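Local atomic coordinates of B12-binding domain-containing protein (PDB entry 6WTE), a protein that binds cobalamin and a [4Fe-4S] cluster and probably transfers methyl groups from S-adenosylmethionine by a non-radical route, although it belongs to the radical SAM methylases. Residues D46-T50 / E88-E92; S60-V64 / L136-S141; G120-V125 / L152-T156; T146-G151 / V163-V167. All blocks are in the same frame, centred on the assembly; numbering follows the deposited sequence.

Contact 1 (D46-T50 / E88-E92); sequences DDWKT and EIITE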
loop_
_atom_site.group_PDB
_atom_site.type_symbol
_atom_site.label_atom_id
_atom_site.label_comp_id
_atom_site.label_asym_id
_atom_site.label_seq_id
_atom_site.Cartn_x
_atom_site.Cartn_y
_atom_site.Cartn_z
ATOM N N ASP A 46 22.180 -0.355 -7.417
ATOM C CA ASP A 46 23.213 0.248 -8.237
ATOM C C ASP A 46 23.792 -0.709 -9.268
ATOM O O ASP A 46 24.594 -0.276 -10.102
ATOM C CB ASP A 46 24.323 0.799 -7.336
ATOM C CG ASP A 46 23.772 1.619 -6.177
ATOM O OD1 ASP A 46 22.805 2.384 -6.390
ATOM O OD2 ASP A 46 24.294 1.489 -5.049
ATOM N N ASP A 47 23.406 -1.987 -9.242
ATOM C CA ASP A 47 23.925 -2.943 -10.217
ATOM C C ASP A 47 22.909 -4.053 -10.474
ATOM O O ASP A 47 23.274 -5.221 -10.649
ATOM C CB ASP A 47 25.272 -3.525 -9.771
ATOM C CG ASP A 47 25.153 -4.463 -8.574
ATOM O OD1 ASP A 47 24.236 -4.286 -7.744
ATOM O OD2 ASP A 47 25.993 -5.385 -8.467
ATOM N N TRP A 48 21.622 -3.694 -10.545
ATOM C CA TRP A 48 20.589 -4.723 -10.663
ATOM C C TRP A 48 20.696 -5.485 -11.982
ATOM O O TRP A 48 20.333 -6.667 -12.037
ATOM C CB TRP A 48 19.193 -4.111 -10.489
ATOM C CG TRP A 48 18.836 -3.018 -11.453
ATOM C CD1 TRP A 48 18.955 -1.673 -11.250
ATOM C CD2 TRP A 48 18.278 -3.178 -12.764
ATOM N NE1 TRP A 48 18.516 -0.986 -12.358
ATOM C CE2 TRP A 48 18.096 -1.888 -13.301
ATOM C CE3 TRP A 48 17.918 -4.287 -13.535
ATOM C CZ2 TRP A 48 17.577 -1.678 -14.574
ATOM C CZ3 TRP A 48 17.400 -4.075 -14.799
ATOM C CH2 TRP A 48 17.237 -2.783 -15.307
ATOM N N LYS A 49 21.212 -4.849 -13.037
ATOM C CA LYS A 49 21.422 -5.571 -14.291
ATOM C C LYS A 49 22.438 -6.691 -14.118
ATOM O O LYS A 49 22.266 -7.784 -14.669
ATOM C CB LYS A 49 21.878 -4.616 -15.392
ATOM C CG LYS A 49 20.794 -3.708 -15.920
ATOM C CD LYS A 49 21.304 -2.886 -17.090
ATOM C CE LYS A 49 20.227 -1.946 -17.617
ATOM N NZ LYS A 49 20.683 -1.176 -18.811
ATOM N N THR A 50 23.513 -6.424 -13.371
ATOM C CA THR A 50 24.491 -7.463 -13.059
ATOM C C THR A 50 23.832 -8.634 -12.344
ATOM O O THR A 50 24.102 -9.797 -12.664
ATOM C CB THR A 50 25.617 -6.871 -12.211
ATOM O OG1 THR A 50 26.369 -5.950 -13.008
ATOM C CG2 THR A 50 26.550 -7.967 -11.684
ATOM N N GLU A 88 11.762 -0.719 -17.066
ATOM C CA GLU A 88 13.164 -0.906 -17.425
ATOM C C GLU A 88 13.677 -2.263 -16.950
ATOM O O GLU A 88 14.371 -2.970 -17.695
ATOM C CB GLU A 88 14.005 0.230 -16.843
ATOM C CG GLU A 88 15.452 0.215 -17.289
ATOM C CD GLU A 88 16.293 1.282 -16.606
ATOM O OE1 GLU A 88 15.853 1.825 -15.566
ATOM O OE2 GLU A 88 17.393 1.581 -17.121
ATOM N N ILE A 89 13.324 -2.652 -15.723
ATOM C CA ILE A 89 13.739 -3.950 -15.199
ATOM C C ILE A 89 13.094 -5.079 -15.996
ATOM O O ILE A 89 13.759 -6.054 -16.367
ATOM C CB ILE A 89 13.415 -4.049 -13.698
ATOM C CG1 ILE A 89 14.392 -3.176 -12.892
ATOM C CG2 ILE A 89 13.435 -5.511 -13.238
ATOM C CD1 ILE A 89 13.922 -2.826 -11.475
ATOM N N ILE A 90 11.798 -4.958 -16.288
ATOM C CA ILE A 90 11.103 -6.000 -17.043
ATOM C C ILE A 90 11.665 -6.110 -18.458
ATOM O O ILE A 90 11.798 -7.213 -19.002
ATOM C CB ILE A 90 9.589 -5.728 -17.046
ATOM C CG1 ILE A 90 9.026 -5.945 -15.635
ATOM C CG2 ILE A 90 8.896 -6.608 -18.088
ATOM C CD1 ILE A 90 7.589 -5.477 -15.455
ATOM N N THR A 91 12.009 -4.978 -19.072
ATOM C CA THR A 91 12.566 -5.023 -20.421
ATOM C C THR A 91 13.888 -5.779 -20.445
ATOM O O THR A 91 14.147 -6.560 -21.369
ATOM C CB THR A 91 12.735 -3.604 -20.971
ATOM O OG1 THR A 91 11.447 -3.005 -21.132
ATOM C CG2 THR A 91 13.445 -3.624 -22.314
ATOM N N GLU A 92 14.730 -5.576 -19.426
ATOM C CA GLU A 92 15.975 -6.335 -19.349
ATOM C C GLU A 92 15.707 -7.823 -19.140
ATOM O O GLU A 92 16.378 -8.670 -19.745
ATOM C CB GLU A 92 16.861 -5.776 -18.235
ATOM C CG GLU A 92 18.245 -6.409 -18.168
ATOM C CD GLU A 92 19.104 -6.103 -19.387
ATOM O OE1 GLU A 92 18.870 -5.075 -20.056
ATOM O OE2 GLU A 92 20.020 -6.900 -19.677
HETATM O O HOH W 1 18.092 -0.143 -19.094
HETATM O O HOH W 2 20.757 -3.174 -20.759
#

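Contact 2 (S60-V64 / L136-S141); sequences SPMLV and LATAIS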
loop_
_atom_site.group_PDB
_atom_site.type_symbol
_atom_site.label_atom_id
_atom_site.label_comp_id
_atom_site.label_asym_id
_atom_site.label_seq_id
_atom_site.Cartn_x
_atom_site.Cartn_y
_atom_site.Cartn_z
ATOM N N SER A 60 17.163 -21.158 -15.772
ATOM C CA SER A 60 16.161 -21.016 -16.827
ATOM C C SER A 60 14.790 -21.308 -16.235
ATOM O O SER A 60 14.220 -22.385 -16.453
ATOM C CB SER A 60 16.465 -21.934 -18.013
ATOM O OG SER A 60 17.740 -21.649 -18.564
ATOM N N PRO A 61 14.230 -20.371 -15.474
ATOM C CA PRO A 61 12.879 -20.576 -14.944
ATOM C C PRO A 61 11.870 -20.649 -16.078
ATOM O O PRO A 61 12.057 -20.053 -17.139
ATOM C CB PRO A 61 12.647 -19.337 -14.072
ATOM C CG PRO A 61 13.541 -18.293 -14.666
ATOM C CD PRO A 61 14.768 -19.044 -15.126
ATOM N N MET A 62 10.793 -21.401 -15.855
ATOM C CA MET A 62 9.757 -21.506 -16.873
ATOM C C MET A 62 8.673 -20.449 -16.723
ATOM O O MET A 62 7.814 -20.339 -17.600
ATOM C CB MET A 62 9.131 -22.910 -16.869
ATOM C CG MET A 62 8.665 -23.406 -15.522
ATOM S SD MET A 62 6.973 -22.899 -15.145
ATOM C CE MET A 62 6.827 -23.487 -13.460
ATOM N N LEU A 63 8.717 -19.659 -15.652
ATOM C CA LEU A 63 7.779 -18.569 -15.417
ATOM C C LEU A 63 8.490 -17.527 -14.565
ATOM O O LEU A 63 9.222 -17.879 -13.634
ATOM C CB LEU A 63 6.517 -19.074 -14.712
ATOM C CG LEU A 63 5.450 -18.065 -14.275
ATOM C CD1 LEU A 63 4.853 -17.318 -15.476
ATOM C CD2 LEU A 63 4.356 -18.784 -13.484
ATOM N N VAL A 64 8.292 -16.252 -14.897
ATOM C CA VAL A 64 8.905 -15.143 -14.172
ATOM C C VAL A 64 7.788 -14.243 -13.666
ATOM O O VAL A 64 7.012 -13.700 -14.460
ATOM C CB VAL A 64 9.889 -14.352 -15.051
ATOM C CG1 VAL A 64 10.465 -13.165 -14.287
ATOM C CG2 VAL A 64 11.008 -15.258 -15.574
ATOM N N LEU A 136 -1.379 -20.933 -12.887
ATOM C CA LEU A 136 -0.581 -20.491 -14.027
ATOM C C LEU A 136 0.709 -21.297 -14.141
ATOM O O LEU A 136 1.047 -21.797 -15.219
ATOM C CB LEU A 136 -0.281 -18.995 -13.902
ATOM C CG LEU A 136 0.564 -18.367 -15.020
ATOM C CD1 LEU A 136 -0.105 -18.487 -16.387
ATOM C CD2 LEU A 136 0.892 -16.913 -14.700
ATOM N N ALA A 137 1.432 -21.450 -13.029
ATOM C CA ALA A 137 2.659 -22.241 -13.053
ATOM C C ALA A 137 2.382 -23.671 -13.499
ATOM O O ALA A 137 3.186 -24.270 -14.224
ATOM C CB ALA A 137 3.329 -22.224 -11.676
ATOM N N THR A 138 1.248 -24.235 -13.082
ATOM C CA THR A 138 0.912 -25.588 -13.508
ATOM C C THR A 138 0.669 -25.637 -15.012
ATOM O O THR A 138 1.179 -26.530 -15.698
ATOM C CB THR A 138 -0.313 -26.101 -12.749
ATOM O OG1 THR A 138 -0.027 -26.148 -11.345
ATOM C CG2 THR A 138 -0.695 -27.497 -13.222
ATOM N N ALA A 139 -0.083 -24.672 -15.547
ATOM C CA ALA A 139 -0.359 -24.665 -16.981
ATOM C C ALA A 139 0.925 -24.517 -17.793
ATOM O O ALA A 139 1.152 -25.257 -18.758
ATOM C CB ALA A 139 -1.349 -23.547 -17.319
ATOM N N ILE A 140 1.783 -23.569 -17.412
ATOM C CA ILE A 140 3.020 -23.340 -18.156
ATOM C C ILE A 140 3.911 -24.576 -18.095
ATOM O O ILE A 140 4.407 -25.064 -19.121
ATOM C CB ILE A 140 3.750 -22.094 -17.619
ATOM C CG1 ILE A 140 2.831 -20.868 -17.623
ATOM C CG2 ILE A 140 5.010 -21.820 -18.431
ATOM C CD1 ILE A 140 2.264 -20.526 -18.976
ATOM N N SER A 141 4.099 -25.118 -16.889
ATOM C CA SER A 141 4.970 -26.276 -16.712
ATOM C C SER A 141 4.501 -27.461 -17.546
ATOM O O SER A 141 5.320 -28.221 -18.077
ATOM C CB SER A 141 5.031 -26.659 -15.234
ATOM O OG SER A 141 5.758 -27.862 -15.058
#

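Contact 3 (G120-V125 / L152-T156); sequences GIEYGV and LIRNT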
loop_
_atom_site.group_PDB
_atom_site.type_symbol
_atom_site.label_atom_id
_atom_site.label_comp_id
_atom_site.label_asym_id
_atom_site.label_seq_id
_atom_site.Cartn_x
_atom_site.Cartn_y
_atom_site.Cartn_z
ATOM N N GLY A 120 4.464 -4.758 -21.460
ATOM C CA GLY A 120 4.651 -5.687 -22.558
ATOM C C GLY A 120 4.796 -7.125 -22.125
ATOM O O GLY A 120 5.552 -7.880 -22.747
ATOM N N ILE A 121 4.096 -7.529 -21.070
ATOM C CA ILE A 121 4.255 -8.855 -20.491
ATOM C C ILE A 121 3.046 -9.710 -20.852
ATOM O O ILE A 121 2.015 -9.217 -21.306
ATOM C CB ILE A 121 4.468 -8.803 -18.963
ATOM C CG1 ILE A 121 3.269 -8.145 -18.260
ATOM C CG2 ILE A 121 5.760 -8.077 -18.644
ATOM C CD1 ILE A 121 3.391 -8.086 -16.718
ATOM N N GLU A 122 3.186 -11.020 -20.636
ATOM C CA GLU A 122 2.174 -11.974 -21.073
ATOM C C GLU A 122 0.951 -11.994 -20.166
ATOM O O GLU A 122 -0.179 -12.115 -20.653
ATOM C CB GLU A 122 2.782 -13.375 -21.145
ATOM C CG GLU A 122 3.629 -13.648 -22.381
ATOM C CD GLU A 122 5.043 -13.095 -22.295
ATOM O OE1 GLU A 122 5.485 -12.671 -21.206
ATOM O OE2 GLU A 122 5.731 -13.111 -23.332
ATOM N N TYR A 123 1.146 -11.905 -18.849
ATOM C CA TYR A 123 0.069 -12.191 -17.914
ATOM C C TYR A 123 0.060 -11.184 -16.780
ATOM O O TYR A 123 1.087 -10.601 -16.424
ATOM C CB TYR A 123 0.178 -13.605 -17.326
ATOM C CG TYR A 123 0.260 -14.663 -18.388
ATOM C CD1 TYR A 123 -0.802 -14.877 -19.254
ATOM C CD2 TYR A 123 1.403 -15.438 -18.535
ATOM C CE1 TYR A 123 -0.734 -15.843 -20.243
ATOM C CE2 TYR A 123 1.483 -16.404 -19.518
ATOM C CZ TYR A 123 0.413 -16.600 -20.370
ATOM O OH TYR A 123 0.486 -17.558 -21.351
ATOM N N GLY A 124 -1.119 -11.024 -16.192
ATOM C CA GLY A 124 -1.271 -10.192 -15.017
ATOM C C GLY A 124 -2.304 -10.770 -14.073
ATOM O O GLY A 124 -3.189 -11.533 -14.467
ATOM N N VAL A 125 -2.177 -10.394 -12.802
ATOM C CA VAL A 125 -3.105 -10.827 -11.765
ATOM C C VAL A 125 -3.548 -9.606 -10.977
ATOM O O VAL A 125 -2.716 -8.780 -10.587
ATOM C CB VAL A 125 -2.475 -11.874 -10.823
ATOM C CG1 VAL A 125 -3.441 -12.224 -9.710
ATOM C CG2 VAL A 125 -2.092 -13.133 -11.606
ATOM N N LEU A 152 -7.230 -14.748 -14.593
ATOM C CA LEU A 152 -5.968 -14.382 -15.219
ATOM C C LEU A 152 -6.168 -13.325 -16.299
ATOM O O LEU A 152 -7.007 -13.486 -17.190
ATOM C CB LEU A 152 -5.307 -15.621 -15.823
ATOM C CG LEU A 152 -3.924 -15.380 -16.418
ATOM C CD1 LEU A 152 -2.926 -14.988 -15.311
ATOM C CD2 LEU A 152 -3.460 -16.619 -17.183
ATOM N N ILE A 153 -5.377 -12.253 -16.233
ATOM C CA ILE A 153 -5.308 -11.274 -17.316
ATOM C C ILE A 153 -4.262 -11.746 -18.316
ATOM O O ILE A 153 -3.129 -12.068 -17.935
ATOM C CB ILE A 153 -4.964 -9.874 -16.777
ATOM C CG1 ILE A 153 -6.019 -9.409 -15.770
ATOM C CG2 ILE A 153 -4.821 -8.868 -17.915
ATOM C CD1 ILE A 153 -5.656 -8.119 -15.072
ATOM N N ARG A 154 -4.639 -11.795 -19.597
ATOM C CA ARG A 154 -3.763 -12.280 -20.653
ATOM C C ARG A 154 -3.588 -11.202 -21.712
ATOM O O ARG A 154 -4.570 -10.655 -22.224
ATOM C CB ARG A 154 -4.305 -13.571 -21.274
ATOM C CG ARG A 154 -4.558 -14.650 -20.231
ATOM C CD ARG A 154 -4.830 -16.016 -20.841
ATOM N NE ARG A 154 -5.603 -15.979 -22.073
ATOM C CZ ARG A 154 -5.572 -16.938 -22.991
ATOM N NH1 ARG A 154 -4.792 -18.001 -22.819
ATOM N NH2 ARG A 154 -6.311 -16.835 -24.083
ATOM N N ASN A 155 -2.338 -10.904 -22.038
ATOM C CA ASN A 155 -2.019 -9.875 -23.025
ATOM C C ASN A 155 -2.156 -10.469 -24.418
ATOM O O ASN A 155 -1.280 -11.208 -24.879
ATOM C CB ASN A 155 -0.611 -9.340 -22.802
ATOM C CG ASN A 155 -0.382 -7.995 -23.461
ATOM O OD1 ASN A 155 -1.266 -7.458 -24.125
ATOM N ND2 ASN A 155 0.812 -7.439 -23.275
ATOM N N THR A 156 -3.261 -10.175 -25.089
ATOM C CA THR A 156 -3.409 -10.629 -26.464
ATOM C C THR A 156 -2.853 -9.583 -27.425
ATOM O O THR A 156 -2.492 -8.470 -27.042
ATOM C CB THR A 156 -4.870 -10.912 -26.797
ATOM O OG1 THR A 156 -5.530 -9.677 -27.091
ATOM C CG2 THR A 156 -5.563 -11.588 -25.627
#

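Contact 4 (T146-G151 / V163-V167); sequences TAGIPG and VPPAV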
loop_
_atom_site.group_PDB
_atom_site.type_symbol
_atom_site.label_atom_id
_atom_site.label_comp_id
_atom_site.label_asym_id
_atom_site.label_seq_id
_atom_site.Cartn_x
_atom_site.Cartn_y
_atom_site.Cartn_z
ATOM N N THR A 146 -3.418 -21.231 -21.209
ATOM C CA THR A 146 -3.825 -20.558 -19.981
ATOM C C THR A 146 -5.226 -19.966 -20.070
ATOM O O THR A 146 -5.625 -19.210 -19.175
ATOM C CB THR A 146 -2.831 -19.453 -19.625
ATOM O OG1 THR A 146 -2.750 -18.520 -20.709
ATOM C CG2 THR A 146 -1.458 -20.028 -19.329
ATOM N N ALA A 147 -5.982 -20.301 -21.117
ATOM C CA ALA A 147 -7.276 -19.677 -21.362
ATOM C C ALA A 147 -8.335 -20.070 -20.338
ATOM O O ALA A 147 -9.370 -19.402 -20.254
ATOM C CB ALA A 147 -7.755 -20.030 -22.775
ATOM N N GLY A 148 -8.094 -21.106 -19.539
ATOM C CA GLY A 148 -9.058 -21.534 -18.548
ATOM C C GLY A 148 -8.692 -21.205 -17.122
ATOM O O GLY A 148 -9.320 -21.739 -16.199
ATOM N N ILE A 149 -7.710 -20.337 -16.895
ATOM C CA ILE A 149 -7.266 -19.993 -15.547
ATOM C C ILE A 149 -8.151 -18.855 -15.044
ATOM O O ILE A 149 -8.030 -17.728 -15.551
ATOM C CB ILE A 149 -5.789 -19.589 -15.527
ATOM C CG1 ILE A 149 -4.921 -20.742 -16.023
ATOM C CG2 ILE A 149 -5.381 -19.180 -14.133
ATOM C CD1 ILE A 149 -3.463 -20.404 -16.074
ATOM N N PRO A 150 -9.018 -19.090 -14.061
ATOM C CA PRO A 150 -9.934 -18.033 -13.609
ATOM C C PRO A 150 -9.182 -16.819 -13.080
ATOM O O PRO A 150 -8.218 -16.942 -12.319
ATOM C CB PRO A 150 -10.744 -18.721 -12.503
ATOM C CG PRO A 150 -10.629 -20.188 -12.802
ATOM C CD PRO A 150 -9.241 -20.358 -13.347
ATOM N N GLY A 151 -9.634 -15.637 -13.501
ATOM C CA GLY A 151 -9.085 -14.380 -13.043
ATOM C C GLY A 151 -7.876 -13.887 -13.810
ATOM O O GLY A 151 -7.526 -12.706 -13.691
ATOM N N VAL A 163 -9.685 -13.640 -18.140
ATOM C CA VAL A 163 -10.519 -14.835 -17.966
ATOM C C VAL A 163 -11.443 -14.620 -16.770
ATOM O O VAL A 163 -10.964 -14.239 -15.686
ATOM C CB VAL A 163 -9.641 -16.070 -17.757
ATOM C CG1 VAL A 163 -10.501 -17.319 -17.637
ATOM C CG2 VAL A 163 -8.598 -16.213 -18.882
ATOM N N PRO A 164 -12.746 -14.868 -16.900
ATOM C CA PRO A 164 -13.654 -14.607 -15.787
ATOM C C PRO A 164 -13.343 -15.502 -14.603
ATOM O O PRO A 164 -12.924 -16.662 -14.772
ATOM C CB PRO A 164 -15.036 -14.923 -16.378
ATOM C CG PRO A 164 -14.857 -14.880 -17.850
ATOM C CD PRO A 164 -13.455 -15.321 -18.106
ATOM N N PRO A 165 -13.538 -15.008 -13.385
ATOM C CA PRO A 165 -13.389 -15.887 -12.226
ATOM C C PRO A 165 -14.488 -16.934 -12.248
ATOM O O PRO A 165 -15.557 -16.727 -12.825
ATOM C CB PRO A 165 -13.533 -14.935 -11.034
ATOM C CG PRO A 165 -14.377 -13.824 -11.556
ATOM C CD PRO A 165 -13.974 -13.656 -13.000
ATOM N N ALA A 166 -14.197 -18.091 -11.653
ATOM C CA ALA A 166 -15.210 -19.140 -11.583
ATOM C C ALA A 166 -16.192 -18.903 -10.442
ATOM O O ALA A 166 -17.348 -19.336 -10.528
ATOM C CB ALA A 166 -14.549 -20.511 -11.439
ATOM N N VAL A 167 -15.762 -18.222 -9.383
ATOM C CA VAL A 167 -16.632 -17.888 -8.257
ATOM C C VAL A 167 -17.275 -16.536 -8.543
ATOM O O VAL A 167 -16.600 -15.502 -8.545
ATOM C CB VAL A 167 -15.858 -17.857 -6.932
ATOM C CG1 VAL A 167 -16.761 -17.372 -5.807
ATOM C CG2 VAL A 167 -15.296 -19.231 -6.612
#

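Contact 1 (D46-T50 / E88-E92)
The chain enters helix 48-58 at W48, with D47 in the N-cap position, and this first turn lies against the middle of helix 83-96. The backbones stay well apart, the nearest CA atoms being those of K49 and E92 at 7.5 Å, so side chains must bridge the gap, and W48 is long and flat enough to do so. Its CA-CB bond points toward the other helix. I89 lays CG1 on the indole: this atom is 3.6 Å from the centroid of the six-membered ring and only 6° off its normal, a CH-pi contact over the face. E92 CB meets the ring edge, 3.9 Å from W48 CZ3, while W48 CH2 lies 3.7 Å from E88 O. At the exposed margin K49 extends its chain, yet K49 NZ stays 4.5 Å from E92 OE1, beyond a salt bridge. Two waters fill the space: each accepts from K49 NZ at 2.8 Å, and one donates to E88 OE2 at 2.7 Å, the other to E92 OE1 at 2.8 Å. Between the segments themselves no hydrogen bond forms: indole packing provides the apolar core, water links K49 to both glutamates, and E92 OE2 also bonds directly to H53 of the first helix.

Contact 2 (S60-V64 / L136-S141)
M62 and L63, at the entry to strand 63-67, bring the largest buried areas to this contact, and I140 of helix 130-141 comes next. M62 points toward the helix, and its flexible, unbranched side chain fits along the uneven helix surface: CE reaches A137 CB at 4.1 Å and S141 CB at 4.1 Å, and SD lies 4.0 Å from I140 CG2. The approach at I140 is tight, since I140 CG2 also comes within 3.3 Å of the backbone oxygen M62 O. L63, also directed at the helix, spreads its two methyls over the preceding turn, CD2 lying 4.0 Å from A137 CB and CD1 4.1 Å from L136 CD2. The small side chain of A137 is consistent with the close approach of the backbones here, the CA atoms of L63 and A137 being 6.7 Å apart. No hydrogen bond crosses between the segments; S141 OG bonds instead to S2 O. The backbone hydrogen bonds of segment 60-64 run sideways, M62 with L4, L63 with L6, and V64 with P100 and V102, so the sheet is held by its backbone and the helix by apolar side chains. A helix packed across the parallel part of a sheet in this way is characteristic of the Rossmann-like alpha/beta fold of B12-binding domains, and here the side chain of L136 lies about 6 Å from the bound cobalamin.

Contact 3 (G120-V125 / L152-T156)
Four hydrogen bonds join these antiparallel segments. G124 and I153 form a hydrogen-bonded pair, with G124 N to I153 O and I153 N to G124 O both 2.9 Å. Beyond the non-hydrogen-bonded pair Y123 and R154, N155 N donates to E122 O at 2.8 Å and 173°, nearly straight. The amide side chain of N155 adds a fourth bond, from ND2 to I121 O at 2.9 Å, where the first segment has just left helix 112-119 through the Schellman motif at G120, whose positive phi suits glycine. A CA-H...O contact, Y123 CA to I153 O at 3.2 Å, lies between the backbone bonds. Y123 and R154 share one face of the sheet, R154 CG meeting the edge of the tyrosine ring, 3.9 Å from Y123 CD1; the guanidinium reaches farther, to D145 and T146. L152 turns its branched end inward, with L152 CD2 3.8 Å from Y123 CD1 and L152 CD1 4.2 Å from V125 CG2. On the opposite face I153 packs on P112, F113 and V116, and G124, lacking a side chain, brings no bulk beside I153 there. V125 also touches cobalamin. With three of the four bonds between backbone groups, the main chain does most of the work of adding strand 153-156 beside strand 123-124, and the N155 side chain lengthens the pairing; one face is apolar around I153, the other mixes Y123-L152 packing with polar anchoring of R154.

Contact 4 (T146-G151 / V163-V167)
T146 opens a type I beta turn that closes at I149, whose N bonds to T146 O at 3.3 Å; the hydroxyl of T146 is bound by R154. The turn places backbone carbonyls around V163, the residue of the other segment that is most buried here: A147 O is 3.5 Å from V163 CG1 and T146 O 4.2 Å from V163 CG2. G148, exposed at the turn, touches only lightly. At I149 the side chain leads away, to L136 of helix 130-141, while I149 O approaches V163 CB at 3.2 Å. The compact, beta-branched valine thus fills a hollow lined mostly by main chain. This loop enters strand 153-156, which pairs antiparallel with strand 159-162 at the edge of the B12-binding domain's sheet, and segment 163-167 is the chain leaving that hairpin. P150, rigid and without an amide hydrogen, packs instead of bonding: its CB lies 3.9 Å from P165 CA, its CG 4.2 Å from A166 CB, and its CA makes a CA-H...O contact of 3.5 Å with P164 O. G151 follows with positive phi, which favours glycine, and its N donates to V163 O at 2.9 Å, the single hydrogen bond between the segments, next to the backbone pairing of L152 with V163.

Overall arrangement
Contacts 2, 3 and 4 form one continuous packed region. L136 of contact 2 meets L152 of contact 3 (CD1 to CD2, 3.9 Å) and T146 of contact 4 (CD1 to CG2, 3.6 Å). Contacts 3 and 4, whose centres are 12 Å apart, are joined by main chain, L152 O lying 2.8 Å from V163 N, a probable hydrogen bond. Contact 1 sits farther off, its centre about 32 Å from that of contact 4, but it reaches contact 3 through I90 CG2 and I121 CG2, 3.5 Å apart. Contact 3 comes closest to the cobalamin, at about 4 Å from the side chain of V125. The side chain of L136 in contact 2 is about 6 Å from the cobalamin, that of I149 in contact 4 about 10 Å, and that of I89 in contact 1 about 12 Å.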